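PDB 7D6V: succinate dehydrogenase subunit A from Mycolicibacterium smegmatis, which probably catalyses the FAD-dependent oxidation of succinate to fumarate and passes the electrons on to the other subunits of the membrane-bound complex, towards the quinone. Local coordinates for residues L240-F248 and A553-H564; E571-T579 and E619-L627. One frame throughout, in Å; residues are numbered along the deposited sequence.

Contact 1 of 2, residues L240-F248 and A553-H564; sequences LINMEFIQF and AALQRTESRGGH
Glu244 and Phe245, in the type I turn from Asn242 to Phe245, bury the largest areas here, and both meet Arg557, the first residue beyond helix 532-556. In Glu244, CG lies between the backbone N and the carbonyl carbon (chi1 68°), and with a bend at chi2 the carboxylate reaches across the helix end. Its CB touches Ala554 N (3.6 Å) and its OE1 the CB of Ala553 (3.4 Å). Glu244 OE2 accepts a hydrogen bond that is part of a salt bridge from Arg557 NE at 2.8 Å, met on the anti side and slightly out of the carboxylate plane. Phe245 puts CZ over one face of the same guanidinium, 3.6 Å above its plane, while Arg561 O sits at the ring's edge. The His564 edge points at the Phe245 face, a T-shaped pair with planes 80° apart; His564 NE2 itself donates a hydrogen bond to Arg557 O. Arg557 NH1 forms a salt bridge with Glu559 OE2 (2.9 Å), which also takes a weak bond from Arg561 NE; the stronger partner of Arg561 is Asp573. The result is a buried salt-bridge network joining the FAD-binding and C-terminal regions of a fumarate reductase-type flavoprotein.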
loop_
_atom_site.group_PDB
_atom_site.type_symbol
_atom_site.label_atom_id
_atom_site.label_comp_id
_atom_site.label_asym_id
_atom_site.label_seq_id
_atom_site.Cartn_x
_atom_site.Cartn_y
_atom_site.Cartn_z
ATOM N N LEU A 240 8.681 19.026 -26.167
ATOM C CA LEU A 240 9.335 18.272 -25.111
ATOM C C LEU A 240 10.773 18.749 -24.975
ATOM O O LEU A 240 11.413 19.122 -25.961
ATOM C CB LEU A 240 9.301 16.768 -25.408
ATOM C CG LEU A 240 8.184 15.912 -24.804
ATOM C CD1 LEU A 240 6.819 16.494 -25.086
ATOM C CD2 LEU A 240 8.272 14.507 -25.357
ATOM N N ILE A 241 11.279 18.746 -23.742
ATOM C CA ILE A 241 12.642 19.170 -23.464
ATOM C C ILE A 241 13.327 18.115 -22.610
ATOM O O ILE A 241 12.683 17.350 -21.891
ATOM C CB ILE A 241 12.708 20.539 -22.752
ATOM C CG1 ILE A 241 11.880 20.519 -21.468
ATOM C CG2 ILE A 241 12.220 21.634 -23.659
ATOM C CD1 ILE A 241 12.199 21.653 -20.532
ATOM N N ASN A 242 14.656 18.088 -22.702
ATOM C CA ASN A 242 15.509 17.279 -21.830
ATOM C C ASN A 242 15.145 15.800 -21.871
ATOM O O ASN A 242 15.255 15.100 -20.864
ATOM C CB ASN A 242 15.462 17.791 -20.389
ATOM C CG ASN A 242 16.015 19.186 -20.252
ATOM O OD1 ASN A 242 16.702 19.683 -21.140
ATOM N ND2 ASN A 242 15.713 19.832 -19.136
ATOM N N MET A 243 14.725 15.302 -23.033
ATOM C CA MET A 243 14.307 13.910 -23.123
ATOM C C MET A 243 15.476 12.939 -23.066
ATOM O O MET A 243 15.252 11.740 -22.877
ATOM C CB MET A 243 13.503 13.684 -24.403
ATOM C CG MET A 243 12.083 14.218 -24.338
ATOM S SD MET A 243 11.311 13.998 -22.725
ATOM C CE MET A 243 10.709 12.321 -22.853
ATOM N N GLU A 244 16.707 13.421 -23.218
ATOM C CA GLU A 244 17.892 12.586 -23.103
ATOM C C GLU A 244 18.345 12.397 -21.664
ATOM O O GLU A 244 19.321 11.679 -21.428
ATOM C CB GLU A 244 19.039 13.185 -23.920
ATOM C CG GLU A 244 19.572 14.499 -23.379
ATOM C CD GLU A 244 18.805 15.706 -23.885
ATOM O OE1 GLU A 244 17.562 15.646 -23.962
ATOM O OE2 GLU A 244 19.448 16.724 -24.206
ATOM N N PHE A 245 17.670 13.015 -20.705
ATOM C CA PHE A 245 18.071 12.969 -19.304
ATOM C C PHE A 245 17.145 12.006 -18.575
ATOM O O PHE A 245 16.025 12.359 -18.202
ATOM C CB PHE A 245 18.046 14.365 -18.697
ATOM C CG PHE A 245 19.143 15.244 -19.201
ATOM C CD1 PHE A 245 18.872 16.277 -20.073
ATOM C CD2 PHE A 245 20.449 15.023 -18.818
ATOM C CE1 PHE A 245 19.881 17.074 -20.548
ATOM C CE2 PHE A 245 21.462 15.820 -19.285
ATOM C CZ PHE A 245 21.179 16.847 -20.150
ATOM N N ILE A 246 17.626 10.786 -18.373
ATOM C CA ILE A 246 16.881 9.729 -17.707
ATOM C C ILE A 246 17.731 9.218 -16.558
ATOM O O ILE A 246 18.928 8.965 -16.731
ATOM C CB ILE A 246 16.524 8.589 -18.679
ATOM C CG1 ILE A 246 15.504 9.070 -19.707
ATOM C CG2 ILE A 246 15.995 7.386 -17.924
ATOM C CD1 ILE A 246 15.216 8.069 -20.785
ATOM N N GLN A 247 17.122 9.082 -15.388
ATOM C CA GLN A 247 17.827 8.539 -14.238
ATOM C C GLN A 247 17.895 7.023 -14.350
ATOM O O GLN A 247 16.869 6.354 -14.519
ATOM C CB GLN A 247 17.148 8.958 -12.940
ATOM C CG GLN A 247 18.008 8.733 -11.716
ATOM C CD GLN A 247 17.674 9.681 -10.593
ATOM O OE1 GLN A 247 18.024 10.858 -10.631
ATOM N NE2 GLN A 247 16.976 9.175 -9.587
ATOM N N PHE A 248 19.107 6.489 -14.289
ATOM C CA PHE A 248 19.339 5.057 -14.223
ATOM C C PHE A 248 20.044 4.743 -12.917
ATOM O O PHE A 248 21.042 5.386 -12.577
ATOM C CB PHE A 248 20.198 4.569 -15.386
ATOM C CG PHE A 248 19.547 4.682 -16.730
ATOM C CD1 PHE A 248 19.817 5.758 -17.553
ATOM C CD2 PHE A 248 18.701 3.692 -17.190
ATOM C CE1 PHE A 248 19.234 5.860 -18.794
ATOM C CE2 PHE A 248 18.115 3.788 -18.433
ATOM C CZ PHE A 248 18.383 4.871 -19.235
ATOM N N ALA A 553 17.377 13.032 -29.077
ATOM C CA ALA A 553 17.995 13.960 -28.134
ATOM C C ALA A 553 19.346 13.443 -27.653
ATOM O O ALA A 553 20.324 14.202 -27.584
ATOM C CB ALA A 553 17.061 14.208 -26.953
ATOM N N ALA A 554 19.422 12.148 -27.327
ATOM C CA ALA A 554 20.677 11.574 -26.857
ATOM C C ALA A 554 21.748 11.606 -27.935
ATOM O O ALA A 554 22.932 11.775 -27.627
ATOM C CB ALA A 554 20.452 10.142 -26.378
ATOM N N LEU A 555 21.360 11.440 -29.199
ATOM C CA LEU A 555 22.336 11.556 -30.276
ATOM C C LEU A 555 22.802 12.995 -30.444
ATOM O O LEU A 555 23.974 13.242 -30.749
ATOM C CB LEU A 555 21.748 11.036 -31.584
ATOM C CG LEU A 555 22.722 11.017 -32.764
ATOM C CD1 LEU A 555 23.720 9.883 -32.612
ATOM C CD2 LEU A 555 21.979 10.910 -34.077
ATOM N N GLN A 556 21.900 13.958 -30.257
ATOM C CA GLN A 556 22.258 15.342 -30.537
ATOM C C GLN A 556 23.104 15.972 -29.437
ATOM O O GLN A 556 23.959 16.812 -29.739
ATOM C CB GLN A 556 21.000 16.175 -30.768
ATOM C CG GLN A 556 21.264 17.449 -31.540
ATOM C CD GLN A 556 20.111 17.831 -32.433
ATOM O OE1 GLN A 556 19.349 16.976 -32.881
ATOM N NE2 GLN A 556 19.972 19.124 -32.697
ATOM N N ARG A 557 22.898 15.603 -28.173
ATOM C CA ARG A 557 23.668 16.219 -27.090
ATOM C C ARG A 557 25.032 15.547 -26.989
ATOM O O ARG A 557 25.159 14.441 -26.462
ATOM C CB ARG A 557 22.920 16.134 -25.765
ATOM C CG ARG A 557 23.683 16.776 -24.615
ATOM C CD ARG A 557 22.822 16.985 -23.388
ATOM N NE ARG A 557 21.842 18.046 -23.583
ATOM C CZ ARG A 557 21.996 19.295 -23.158
ATOM N NH1 ARG A 557 23.097 19.648 -22.513
ATOM N NH2 ARG A 557 21.049 20.193 -23.380
ATOM N N THR A 558 26.065 16.225 -27.480
ATOM C CA THR A 558 27.423 15.678 -27.497
ATOM C C THR A 558 28.241 16.198 -26.315
ATOM O O THR A 558 29.240 16.899 -26.473
ATOM C CB THR A 558 28.104 16.001 -28.823
ATOM O OG1 THR A 558 28.124 17.421 -29.020
ATOM C CG2 THR A 558 27.362 15.349 -29.971
ATOM N N GLU A 559 27.799 15.831 -25.115
ATOM C CA GLU A 559 28.527 16.087 -23.877
ATOM C C GLU A 559 27.838 15.288 -22.780
ATOM O O GLU A 559 26.730 14.783 -22.964
ATOM C CB GLU A 559 28.597 17.587 -23.555
ATOM C CG GLU A 559 27.264 18.293 -23.346
ATOM C CD GLU A 559 26.812 18.308 -21.903
ATOM O OE1 GLU A 559 27.666 18.147 -21.014
ATOM O OE2 GLU A 559 25.606 18.496 -21.653
ATOM N N SER A 560 28.511 15.165 -21.640
ATOM C CA SER A 560 28.015 14.370 -20.524
ATOM C C SER A 560 27.601 15.291 -19.387
ATOM O O SER A 560 28.323 16.232 -19.053
ATOM C CB SER A 560 29.072 13.378 -20.042
ATOM O OG SER A 560 29.382 12.434 -21.048
ATOM N N ARG A 561 26.434 15.031 -18.806
ATOM C CA ARG A 561 25.942 15.862 -17.712
ATOM C C ARG A 561 24.855 15.102 -16.977
ATOM O O ARG A 561 23.828 14.767 -17.574
ATOM C CB ARG A 561 25.413 17.195 -18.237
ATOM C CG ARG A 561 25.137 18.223 -17.159
ATOM C CD ARG A 561 24.533 19.485 -17.741
ATOM N NE ARG A 561 25.385 20.083 -18.759
ATOM C CZ ARG A 561 26.283 21.028 -18.516
ATOM N NH1 ARG A 561 26.448 21.485 -17.286
ATOM N NH2 ARG A 561 27.017 21.515 -19.502
ATOM N N GLY A 562 25.071 14.836 -15.699
ATOM C CA GLY A 562 24.045 14.203 -14.888
ATOM C C GLY A 562 23.712 12.812 -15.383
ATOM O O GLY A 562 24.577 11.932 -15.474
ATOM N N GLY A 563 22.440 12.599 -15.710
ATOM C CA GLY A 563 21.969 11.293 -16.125
ATOM C C GLY A 563 22.273 10.911 -17.554
ATOM O O GLY A 563 22.000 9.772 -17.942
ATOM N N HIS A 564 22.822 11.824 -18.351
ATOM C CA HIS A 564 23.152 11.561 -19.746
ATOM C C HIS A 564 24.665 11.434 -19.867
ATOM O O HIS A 564 25.390 12.420 -19.713
ATOM C CB HIS A 564 22.619 12.666 -20.654
ATOM C CG HIS A 564 23.192 12.642 -22.036
ATOM N ND1 HIS A 564 22.906 11.646 -22.943
ATOM C CD2 HIS A 564 24.033 13.494 -22.667
ATOM C CE1 HIS A 564 23.547 11.885 -24.073
ATOM N NE2 HIS A 564 24.237 13.000 -23.931
#

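Contact 2 of 2, residues E571-T579 and E619-L627; sequences EMDANWRNT and EKYYTPEEL
Asp573 and Tyr621 lie where two irregular loops pack together, and the cation-pi stack of Arg577 on Tyr622 is the central feature of this loop-loop contact. Tyr621 runs alongside Asp573, the two side chains pointing the same way; Asp573 OD2 approaches Tyr621 CE1 obliquely at 3.7 Å, while Asp573 OD1 is engaged in a salt bridge with Arg561 NH1. The carbonyl O of Tyr621 lies beside the Arg577 side chain, 3.6 Å from CD, and at the edge of its guanidinium. Next, Tyr622 presents a ring face to Arg577. The guanidinium lies nearly flat on it, planes 16° apart, with Arg577 CZ 4.0 Å from the ring centroid and off-centre, whereas CD and NE stand over the face. Bends at chi2 and chi3 (39°) of Arg577 lay the group down on the ring, and a hydrogen bond from its NH2 to Phe80 O further fixes its rotation. Thr623 adds an apolar touch, CG2 to Asn575 CB at 3.7 Å. Beyond Pro624, Glu625 extends its side chain toward Arg577, and Glu625 OE1 comes within 3.8 Å of Asn578 ND2. The carboxylate stands almost perpendicular to the guanidinium, 86° between planes, and a weak hydrogen bond that is part of a salt bridge runs from Arg577 NH1 to Glu625 OE2 at 3.5 Å.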
loop_
_atom_site.group_PDB
_atom_site.type_symbol
_atom_site.label_atom_id
_atom_site.label_comp_id
_atom_site.label_asym_id
_atom_site.label_seq_id
_atom_site.Cartn_x
_atom_site.Cartn_y
_atom_site.Cartn_z
ATOM N N GLU A 571 33.841 14.300 -21.430
ATOM C CA GLU A 571 34.117 15.552 -20.739
ATOM C C GLU A 571 32.797 16.127 -20.265
ATOM O O GLU A 571 32.088 16.800 -21.014
ATOM C CB GLU A 571 34.848 16.525 -21.653
ATOM C CG GLU A 571 35.597 17.607 -20.908
ATOM C CD GLU A 571 36.716 17.052 -20.054
ATOM O OE1 GLU A 571 37.287 16.004 -20.423
ATOM O OE2 GLU A 571 37.029 17.666 -19.011
ATOM N N MET A 572 32.458 15.825 -19.018
ATOM C CA MET A 572 31.260 16.375 -18.414
ATOM C C MET A 572 31.252 17.888 -18.551
ATOM O O MET A 572 32.299 18.538 -18.492
ATOM C CB MET A 572 31.173 15.987 -16.934
ATOM C CG MET A 572 31.037 14.498 -16.667
ATOM S SD MET A 572 29.321 13.962 -16.526
ATOM C CE MET A 572 28.709 15.066 -15.255
ATOM N N ASP A 573 30.059 18.443 -18.739
ATOM C CA ASP A 573 29.845 19.875 -18.612
ATOM C C ASP A 573 30.681 20.658 -19.633
ATOM O O ASP A 573 31.637 21.360 -19.299
ATOM C CB ASP A 573 30.159 20.323 -17.178
ATOM C CG ASP A 573 29.319 19.601 -16.145
ATOM O OD1 ASP A 573 28.211 19.144 -16.482
ATOM O OD2 ASP A 573 29.770 19.488 -14.988
ATOM N N ALA A 574 30.306 20.495 -20.901
ATOM C CA ALA A 574 30.709 21.460 -21.916
ATOM C C ALA A 574 30.002 22.786 -21.642
ATOM O O ALA A 574 29.370 22.971 -20.599
ATOM C CB ALA A 574 30.387 20.941 -23.312
ATOM N N ASN A 575 30.124 23.748 -22.562
ATOM C CA ASN A 575 29.380 24.980 -22.318
ATOM C C ASN A 575 27.898 24.622 -22.264
ATOM O O ASN A 575 27.313 24.682 -21.182
ATOM C CB ASN A 575 29.721 26.080 -23.343
ATOM C CG ASN A 575 29.238 25.785 -24.752
ATOM O OD1 ASN A 575 28.050 25.569 -24.986
ATOM N ND2 ASN A 575 30.162 25.806 -25.704
ATOM N N TRP A 576 27.271 24.282 -23.400
ATOM C CA TRP A 576 26.173 23.318 -23.517
ATOM C C TRP A 576 25.155 23.354 -22.379
ATOM O O TRP A 576 24.404 22.393 -22.193
ATOM C CB TRP A 576 26.737 21.898 -23.627
ATOM C CG TRP A 576 26.687 21.295 -25.012
ATOM C CD1 TRP A 576 27.754 20.930 -25.780
ATOM C CD2 TRP A 576 25.517 20.982 -25.780
ATOM N NE1 TRP A 576 27.324 20.417 -26.976
ATOM C CE2 TRP A 576 25.955 20.437 -27.002
ATOM C CE3 TRP A 576 24.145 21.112 -25.555
ATOM C CZ2 TRP A 576 25.070 20.024 -27.994
ATOM C CZ3 TRP A 576 23.268 20.701 -26.542
ATOM C CH2 TRP A 576 23.734 20.164 -27.745
ATOM N N ARG A 577 25.102 24.449 -21.628
ATOM C CA ARG A 577 24.262 24.541 -20.442
ATOM C C ARG A 577 23.077 25.462 -20.636
ATOM O O ARG A 577 22.020 25.225 -20.050
ATOM C CB ARG A 577 25.092 25.020 -19.244
ATOM C CG ARG A 577 24.485 24.770 -17.884
ATOM C CD ARG A 577 24.770 25.940 -16.962
ATOM N NE ARG A 577 24.671 27.213 -17.667
ATOM C CZ ARG A 577 23.528 27.846 -17.909
ATOM N NH1 ARG A 577 23.535 28.999 -18.557
ATOM N NH2 ARG A 577 22.378 27.326 -17.506
ATOM N N ASN A 578 23.234 26.504 -21.441
ATOM C CA ASN A 578 22.110 27.297 -21.925
ATOM C C ASN A 578 21.597 26.775 -23.265
ATOM O O ASN A 578 21.474 27.508 -24.243
ATOM C CB ASN A 578 22.513 28.765 -21.999
ATOM C CG ASN A 578 23.713 29.001 -22.894
ATOM O OD1 ASN A 578 24.223 28.079 -23.528
ATOM N ND2 ASN A 578 24.167 30.247 -22.952
ATOM N N THR A 579 21.298 25.479 -23.308
ATOM C CA THR A 579 20.704 24.837 -24.473
ATOM C C THR A 579 19.779 23.732 -23.990
ATOM O O THR A 579 20.190 22.890 -23.187
ATOM C CB THR A 579 21.773 24.265 -25.409
ATOM O OG1 THR A 579 22.758 25.267 -25.683
ATOM C CG2 THR A 579 21.148 23.822 -26.718
ATOM N N GLU A 619 32.147 28.915 -11.946
ATOM C CA GLU A 619 33.095 28.863 -13.047
ATOM C C GLU A 619 33.314 27.448 -13.559
ATOM O O GLU A 619 33.977 27.272 -14.584
ATOM C CB GLU A 619 34.423 29.479 -12.617
ATOM C CG GLU A 619 34.476 30.983 -12.794
ATOM C CD GLU A 619 35.854 31.551 -12.558
ATOM O OE1 GLU A 619 36.657 30.896 -11.864
ATOM O OE2 GLU A 619 36.135 32.654 -13.069
ATOM N N LYS A 620 32.780 26.447 -12.870
ATOM C CA LYS A 620 32.839 25.071 -13.327
ATOM C C LYS A 620 31.654 24.686 -14.201
ATOM O O LYS A 620 31.644 23.580 -14.751
ATOM C CB LYS A 620 32.911 24.128 -12.123
ATOM C CG LYS A 620 33.864 24.592 -11.041
ATOM C CD LYS A 620 33.979 23.568 -9.930
ATOM C CE LYS A 620 32.633 23.320 -9.279
ATOM N NZ LYS A 620 32.773 22.743 -7.916
ATOM N N TYR A 621 30.662 25.565 -14.345
ATOM C CA TYR A 621 29.441 25.225 -15.063
ATOM C C TYR A 621 29.074 26.281 -16.097
ATOM O O TYR A 621 28.393 25.980 -17.080
ATOM C CB TYR A 621 28.283 25.042 -14.084
ATOM C CG TYR A 621 28.485 23.929 -13.085
ATOM C CD1 TYR A 621 28.057 22.640 -13.359
ATOM C CD2 TYR A 621 29.096 24.169 -11.864
ATOM C CE1 TYR A 621 28.233 21.623 -12.451
ATOM C CE2 TYR A 621 29.277 23.157 -10.949
ATOM C CZ TYR A 621 28.843 21.886 -11.248
ATOM O OH TYR A 621 29.020 20.872 -10.340
ATOM N N TYR A 622 29.518 27.513 -15.890
ATOM C CA TYR A 622 29.111 28.636 -16.718
ATOM C C TYR A 622 30.292 29.173 -17.511
ATOM O O TYR A 622 31.439 29.135 -17.057
ATOM C CB TYR A 622 28.517 29.763 -15.867
ATOM C CG TYR A 622 27.114 29.505 -15.373
ATOM C CD1 TYR A 622 26.038 30.205 -15.889
ATOM C CD2 TYR A 622 26.870 28.567 -14.383
ATOM C CE1 TYR A 622 24.759 29.971 -15.442
ATOM C CE2 TYR A 622 25.595 28.329 -13.928
ATOM C CZ TYR A 622 24.543 29.033 -14.461
ATOM O OH TYR A 622 23.269 28.796 -14.009
ATOM N N THR A 623 29.995 29.675 -18.706
ATOM C CA THR A 623 30.967 30.433 -19.467
ATOM C C THR A 623 31.205 31.775 -18.780
ATOM O O THR A 623 30.409 32.197 -17.937
ATOM C CB THR A 623 30.476 30.649 -20.897
ATOM O OG1 THR A 623 29.293 31.455 -20.882
ATOM C CG2 THR A 623 30.161 29.321 -21.561
ATOM N N PRO A 624 32.295 32.475 -19.115
ATOM C CA PRO A 624 32.515 33.798 -18.511
ATOM C C PRO A 624 31.481 34.810 -18.977
ATOM O O PRO A 624 31.815 35.880 -19.498
ATOM C CB PRO A 624 33.926 34.175 -18.980
ATOM C CG PRO A 624 34.207 33.280 -20.135
ATOM C CD PRO A 624 33.478 32.012 -19.859
ATOM N N GLU A 625 30.210 34.464 -18.786
ATOM C CA GLU A 625 29.078 35.276 -19.195
ATOM C C GLU A 625 28.416 36.006 -18.038
ATOM O O GLU A 625 27.508 36.807 -18.280
ATOM C CB GLU A 625 28.031 34.397 -19.886
ATOM C CG GLU A 625 27.207 33.558 -18.917
ATOM C CD GLU A 625 26.458 32.433 -19.603
ATOM O OE1 GLU A 625 26.629 32.262 -20.826
ATOM O OE2 GLU A 625 25.700 31.715 -18.920
ATOM N N GLU A 626 28.829 35.740 -16.795
ATOM C CA GLU A 626 28.180 36.363 -15.651
ATOM C C GLU A 626 28.349 37.877 -15.675
ATOM O O GLU A 626 27.380 38.614 -15.885
ATOM C CB GLU A 626 28.749 35.826 -14.336
ATOM C CG GLU A 626 28.500 34.356 -14.058
ATOM C CD GLU A 626 29.679 33.488 -14.426
ATOM O OE1 GLU A 626 30.708 34.038 -14.866
ATOM O OE2 GLU A 626 29.589 32.261 -14.247
ATOM N N LEU A 627 29.578 38.343 -15.457
ATOM C CA LEU A 627 29.953 39.755 -15.476
ATOM C C LEU A 627 29.120 40.606 -14.520
ATOM O O LEU A 627 29.257 41.835 -14.515
ATOM C CB LEU A 627 29.868 40.333 -16.893
ATOM C CG LEU A 627 30.633 39.571 -17.977
ATOM C CD1 LEU A 627 30.232 40.057 -19.362
ATOM C CD2 LEU A 627 32.138 39.699 -17.775
#

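In the fold
Contact 1 is core: its centre lies about 14 Å from the centre of the chain, and nearly all its touching residues are buried. Contact 2 is more peripheral, about 26 Å out and only partly buried, and it joins loops alone, whereas contact 1 brings together a strand-flanked turn and the end of a helix. The centres are about 16 Å apart, and 553-564 and 571-579 meet directly: Asp573 N probably donates a hydrogen bond to Ser560 O, and Arg557 NH2 one to Thr579 O. Chemistry follows position. Buried carboxylates in contact 1 are paired with arginines in a network of salt bridges, one of them weak, whereas contact 2 relies on stacking and a weak, long charge pair.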